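Local coordinates for uncharacterized protein (Bacteroides uniformis, PDB 4JPQ) that is of unknown function but probably binds carbohydrate through a beta-rich domain, at residues 46-54 with 64-72. Numbering follows the deposited sequence.
Sequences PYKPEVSFR and LHYKVKEAS
R54 and H65 face each other as a hydrogen-bonded pair on antiparallel strands, their side chains lying alongside each other and pointing the same way. R54 donates NE to ND1 of H65 at 3.3 Å; the donor lies in the imidazole plane, at the ring edge, while the guanidinium is turned 41° against the ring. With its CG set between backbone N and carbonyl carbon (chi1 59°) and the chain extended to NE, the arginine runs beside the histidine. Its NH1 continues to the carboxylate of D28, and H65 passes NE2 to E156, so the imidazole is bonded at both nitrogens and the guanidinium has partners at NE and NH1. A leucine here would probably leave ND1 of H65 without this donor and the charge of D28 without its mate. On the same face E50 and K69, charged residues suited to its more solvent-exposed part, meet in a long salt bridge, OE1 to NZ 3.9 Å.

The other face is largely apolar. V51 and V68, a non-hydrogen-bonded pair, stand side by side, CG2 to CG1 4.0 Å, and CB of F53 rests obliquely against CD2 of Y66 at 3.8 Å, while the F53 ring leads away to stack on F183. Between the strands K67 N reaches S52 O at 2.8 Å, almost straight at 177°. Just before strand 50-54 begins, Y47 OH accepts a hydrogen bond from A71 N at 2.8 Å; P49 CD sits over its ring. The whole is an antiparallel beta hairpin, its largely apolar face turned to strands 89-95 and 178-186 in this beta-rich CBD9-like domain.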
ATOM      1  N   PRO A  46     -19.010  -6.261   5.914  1.00 58.86           N
ATOM      2  CA  PRO A  46     -18.780  -5.739   7.258  1.00 60.92           C
ATOM      3  C   PRO A  46     -17.547  -6.230   7.995  1.00 57.87           C
ATOM      4  O   PRO A  46     -17.198  -5.627   9.020  1.00 59.15           O
ATOM      5  CB  PRO A  46     -20.033  -6.207   8.011  1.00 66.96           C
ATOM      6  CG  PRO A  46     -20.315  -7.525   7.411  1.00 61.66           C
ATOM      7  CD  PRO A  46     -19.998  -7.362   5.952  1.00 61.74           C
ATOM      8  N   TYR A  47     -16.894  -7.283   7.505  1.00 59.64           N
ATOM      9  CA  TYR A  47     -15.710  -7.820   8.182  1.00 54.99           C
ATOM     10  C   TYR A  47     -14.586  -6.775   8.227  1.00 55.65           C
ATOM     11  O   TYR A  47     -14.170  -6.273   7.186  1.00 45.69           O
ATOM     12  CB  TYR A  47     -15.240  -9.133   7.536  1.00 48.91           C
ATOM     13  CG  TYR A  47     -14.004  -9.740   8.163  1.00 48.51           C
ATOM     14  CD1 TYR A  47     -13.895  -9.881   9.552  1.00 54.94           C
ATOM     15  CD2 TYR A  47     -12.952 -10.234   7.369  1.00 46.00           C
ATOM     16  CE1 TYR A  47     -12.765 -10.445  10.131  1.00 57.98           C
ATOM     17  CE2 TYR A  47     -11.823 -10.809   7.943  1.00 46.57           C
ATOM     18  CZ  TYR A  47     -11.736 -10.909   9.322  1.00 50.10           C
ATOM     19  OH  TYR A  47     -10.636 -11.457   9.915  1.00 49.52           O
ATOM     20  N   LYS A  48     -14.191  -6.402   9.450  1.00 61.87           N
ATOM     21  CA  LYS A  48     -13.120  -5.441   9.727  1.00 58.53           C
ATOM     22  C   LYS A  48     -11.988  -6.181  10.450  1.00 54.26           C
ATOM     23  O   LYS A  48     -11.979  -6.240  11.688  1.00 51.48           O
ATOM     24  CB  LYS A  48     -13.638  -4.281  10.603  1.00 66.86           C
ATOM     25  CG  LYS A  48     -12.600  -3.211  10.979  1.00 69.57           C
ATOM     26  CD  LYS A  48     -13.021  -2.372  12.177  1.00 74.05           C
ATOM     27  CE  LYS A  48     -14.230  -1.500  11.874  1.00 80.72           C
ATOM     28  NZ  LYS A  48     -14.549  -0.600  13.013  1.00 84.94           N
ATOM     29  N   PRO A  49     -11.052  -6.774   9.690  1.00 50.26           N
ATOM     30  CA  PRO A  49      -9.883  -7.344  10.347  1.00 53.84           C
ATOM     31  C   PRO A  49      -9.035  -6.196  10.879  1.00 53.74           C
ATOM     32  O   PRO A  49      -9.042  -5.112  10.311  1.00 55.12           O
ATOM     33  CB  PRO A  49      -9.161  -8.083   9.223  1.00 51.56           C
ATOM     34  CG  PRO A  49      -9.599  -7.394   7.984  1.00 48.08           C
ATOM     35  CD  PRO A  49     -11.033  -7.042   8.241  1.00 50.04           C
ATOM     36  N   GLU A  50      -8.339  -6.439  11.979  1.00 61.04           N
ATOM     37  CA  GLU A  50      -7.558  -5.413  12.661  1.00 57.55           C
ATOM     38  C   GLU A  50      -6.294  -5.123  11.842  1.00 55.91           C
ATOM     39  O   GLU A  50      -5.419  -5.978  11.722  1.00 52.52           O
ATOM     40  CB  GLU A  50      -7.245  -5.895  14.072  1.00 67.17           C
ATOM     41  CG  GLU A  50      -6.638  -4.864  14.998  1.00 86.68           C
ATOM     42  CD  GLU A  50      -6.244  -5.469  16.330  1.00 99.28           C
ATOM     43  OE1 GLU A  50      -6.988  -6.337  16.849  1.00101.01           O
ATOM     44  OE2 GLU A  50      -5.180  -5.069  16.849  1.00 97.02           O
ATOM     45  N   VAL A  51      -6.235  -3.926  11.250  1.00 56.00           N
ATOM     46  CA  VAL A  51      -5.115  -3.505  10.395  1.00 52.88           C
ATOM     47  C   VAL A  51      -4.644  -2.089  10.736  1.00 53.04           C
ATOM     48  O   VAL A  51      -5.456  -1.193  10.960  1.00 52.18           O
ATOM     49  CB  VAL A  51      -5.511  -3.564   8.896  1.00 54.86           C
ATOM     50  CG1 VAL A  51      -4.364  -3.113   7.986  1.00 42.38           C
ATOM     51  CG2 VAL A  51      -5.956  -4.976   8.529  1.00 58.55           C
ATOM     52  N   SER A  52      -3.327  -1.907  10.771  1.00 48.14           N
ATOM     53  CA  SER A  52      -2.715  -0.604  10.980  1.00 48.23           C
ATOM     54  C   SER A  52      -1.517  -0.464  10.034  1.00 47.82           C
ATOM     55  O   SER A  52      -1.001  -1.462   9.506  1.00 48.78           O
ATOM     56  CB  SER A  52      -2.310  -0.402  12.441  1.00 51.56           C
ATOM     57  OG  SER A  52      -1.260  -1.265  12.816  1.00 66.65           O
ATOM     58  N   PHE A  53      -1.110   0.778   9.802  1.00 43.50           N
ATOM     59  CA  PHE A  53       0.028   1.070   8.945  1.00 46.87           C
ATOM     60  C   PHE A  53       0.792   2.307   9.419  1.00 50.58           C
ATOM     61  O   PHE A  53       0.334   3.009  10.303  1.00 56.68           O
ATOM     62  CB  PHE A  53      -0.440   1.275   7.503  1.00 47.23           C
ATOM     63  CG  PHE A  53      -1.126   2.596   7.266  1.00 45.15           C
ATOM     64  CD1 PHE A  53      -2.435   2.794   7.670  1.00 46.73           C
ATOM     65  CD2 PHE A  53      -0.451   3.645   6.636  1.00 47.75           C
ATOM     66  CE1 PHE A  53      -3.071   4.014   7.458  1.00 54.73           C
ATOM     67  CE2 PHE A  53      -1.077   4.863   6.416  1.00 49.53           C
ATOM     68  CZ  PHE A  53      -2.391   5.050   6.828  1.00 56.22           C
ATOM     69  N   ARG A  54       1.957   2.547   8.822  1.00 45.49           N
ATOM     70  CA  ARG A  54       2.728   3.757   9.091  1.00 45.60           C
ATOM     71  C   ARG A  54       3.638   4.057   7.926  1.00 47.09           C
ATOM     72  O   ARG A  54       4.022   3.165   7.175  1.00 45.56           O
ATOM     73  CB  ARG A  54       3.515   3.695  10.386  1.00 44.73           C
ATOM     74  CG  ARG A  54       4.508   2.565  10.460  1.00 45.33           C
ATOM     75  CD  ARG A  54       5.267   2.621  11.759  1.00 43.70           C
ATOM     76  NE  ARG A  54       6.159   1.477  11.885  1.00 45.13           N
ATOM     77  CZ  ARG A  54       6.937   1.225  12.942  1.00 56.28           C
ATOM     78  NH1 ARG A  54       7.007   2.056  13.989  1.00 58.90           N
ATOM     79  NH2 ARG A  54       7.704   0.138  12.942  1.00 56.71           N
ATOM     80  N   LEU A  64       6.847   2.208   3.816  1.00 47.00           N
ATOM     81  CA  LEU A  64       5.537   1.755   4.323  1.00 43.45           C
ATOM     82  C   LEU A  64       5.674   0.479   5.121  1.00 43.72           C
ATOM     83  O   LEU A  64       6.398  -0.417   4.698  1.00 45.33           O
ATOM     84  CB  LEU A  64       4.593   1.399   3.186  1.00 46.15           C
ATOM     85  CG  LEU A  64       3.985   2.465   2.328  1.00 52.68           C
ATOM     86  CD1 LEU A  64       3.191   1.796   1.220  1.00 65.72           C
ATOM     87  CD2 LEU A  64       3.093   3.357   3.167  1.00 69.79           C
ATOM     88  N   HIS A  65       4.922   0.395   6.222  1.00 38.00           N
ATOM     89  CA  HIS A  65       4.901  -0.754   7.097  1.00 42.76           C
ATOM     90  C   HIS A  65       3.456  -0.987   7.519  1.00 46.29           C
ATOM     91  O   HIS A  65       2.868  -0.118   8.142  1.00 46.37           O
ATOM     92  CB  HIS A  65       5.817  -0.511   8.307  1.00 47.93           C
ATOM     93  CG  HIS A  65       5.888  -1.663   9.260  1.00 50.51           C
ATOM     94  ND1 HIS A  65       5.848  -1.510  10.628  1.00 54.61           N
ATOM     95  CD2 HIS A  65       5.945  -2.994   9.039  1.00 53.57           C
ATOM     96  CE1 HIS A  65       5.902  -2.693  11.209  1.00 56.39           C
ATOM     97  NE2 HIS A  65       5.967  -3.610  10.266  1.00 53.07           N
ATOM     98  N   TYR A  66       2.900  -2.130   7.123  1.00 45.19           N
ATOM     99  CA  TYR A  66       1.550  -2.554   7.458  1.00 39.91           C
ATOM    100  C   TYR A  66       1.608  -3.685   8.463  1.00 44.05           C
ATOM    101  O   TYR A  66       2.476  -4.559   8.348  1.00 42.46           O
ATOM    102  CB  TYR A  66       0.855  -3.140   6.225  1.00 43.23           C
ATOM    103  CG  TYR A  66       0.535  -2.180   5.119  1.00 41.35           C
ATOM    104  CD1 TYR A  66       1.458  -1.933   4.099  1.00 41.98           C
ATOM    105  CD2 TYR A  66      -0.719  -1.550   5.051  1.00 36.07           C
ATOM    106  CE1 TYR A  66       1.158  -1.063   3.052  1.00 41.78           C
ATOM    107  CE2 TYR A  66      -1.028  -0.680   4.008  1.00 35.57           C
ATOM    108  CZ  TYR A  66      -0.090  -0.444   3.012  1.00 40.32           C
ATOM    109  OH  TYR A  66      -0.368   0.412   1.983  1.00 51.53           O
ATOM    110  N   LYS A  67       0.662  -3.696   9.404  1.00 44.32           N
ATOM    111  CA  LYS A  67       0.468  -4.798  10.370  1.00 41.82           C
ATOM    112  C   LYS A  67      -0.980  -5.267  10.211  1.00 44.46           C
ATOM    113  O   LYS A  67      -1.888  -4.446  10.195  1.00 54.30           O
ATOM    114  CB  LYS A  67       0.711  -4.339  11.798  1.00 42.26           C
ATOM    115  CG  LYS A  67       2.170  -4.092  12.156  1.00 51.50           C
ATOM    116  CD  LYS A  67       2.337  -3.363  13.491  1.00 62.06           C
ATOM    117  CE  LYS A  67       1.791  -4.118  14.698  1.00 69.55           C
ATOM    118  NZ  LYS A  67       2.134  -3.393  15.953  1.00 75.81           N
ATOM    119  N   VAL A  68      -1.187  -6.577  10.118  1.00 43.26           N
ATOM    120  CA  VAL A  68      -2.516  -7.183   9.928  1.00 45.99           C
ATOM    121  C   VAL A  68      -2.776  -8.362  10.877  1.00 45.33           C
ATOM    122  O   VAL A  68      -1.852  -9.100  11.199  1.00 40.33           O
ATOM    123  CB  VAL A  68      -2.616  -7.727   8.484  1.00 50.09           C
ATOM    124  CG1 VAL A  68      -3.944  -8.430   8.234  1.00 51.49           C
ATOM    125  CG2 VAL A  68      -2.404  -6.612   7.465  1.00 47.17           C
ATOM    126  N   LYS A  69      -4.030  -8.501  11.321  1.00 50.26           N
ATOM    127  CA  LYS A  69      -4.515  -9.674  12.067  1.00 51.94           C
ATOM    128  C   LYS A  69      -5.889 -10.020  11.468  1.00 50.37           C
ATOM    129  O   LYS A  69      -6.820  -9.227  11.597  1.00 58.94           O
ATOM    130  CB  LYS A  69      -4.603  -9.445  13.583  1.00 58.01           C
ATOM    131  CG  LYS A  69      -4.777 -10.755  14.379  1.00 69.80           C
ATOM    132  CD  LYS A  69      -4.817 -10.594  15.898  1.00 71.13           C
ATOM    133  CE  LYS A  69      -6.121  -9.963  16.368  1.00 80.42           C
ATOM    134  NZ  LYS A  69      -6.277 -10.053  17.846  1.00 99.30           N
ATOM    135  N   GLU A  70      -5.993 -11.177  10.796  1.00 50.62           N
ATOM    136  CA  GLU A  70      -7.241 -11.637  10.127  1.00 52.17           C
ATOM    137  C   GLU A  70      -7.487 -13.136  10.232  1.00 56.93           C
ATOM    138  O   GLU A  70      -6.582 -13.895  10.578  1.00 65.48           O
ATOM    139  CB  GLU A  70      -7.282 -11.197   8.655  1.00 46.48           C
ATOM    140  CG  GLU A  70      -6.098 -11.644   7.813  1.00 46.50           C
ATOM    141  CD  GLU A  70      -6.159 -11.147   6.372  1.00 46.70           C
ATOM    142  OE1 GLU A  70      -7.257 -11.117   5.764  1.00 51.96           O
ATOM    143  OE2 GLU A  70      -5.084 -10.814   5.825  1.00 41.53           O
ATOM    144  N   ALA A  71      -8.721 -13.539   9.910  1.00 64.96           N
ATOM    145  CA  ALA A  71      -9.181 -14.943  10.044  1.00 65.11           C
ATOM    146  C   ALA A  71      -8.587 -15.945   9.058  1.00 58.25           C
ATOM    147  O   ALA A  71      -8.673 -17.151   9.300  1.00 68.18           O
ATOM    148  CB  ALA A  71     -10.711 -15.025  10.027  1.00 64.89           C
ATOM    149  N   SER A  72      -8.033 -15.462   7.945  1.00 51.42           N
ATOM    150  CA  SER A  72      -7.380 -16.330   6.955  1.00 52.00           C
ATOM    151  C   SER A  72      -6.435 -15.552   6.052  1.00 49.26           C
ATOM    152  O   SER A  72      -6.594 -14.341   5.887  1.00 52.52           O
ATOM    153  CB  SER A  72      -8.404 -17.096   6.097  1.00 49.84           C
ATOM    154  OG  SER A  72      -9.152 -16.244   5.245  1.00 53.53           O
TER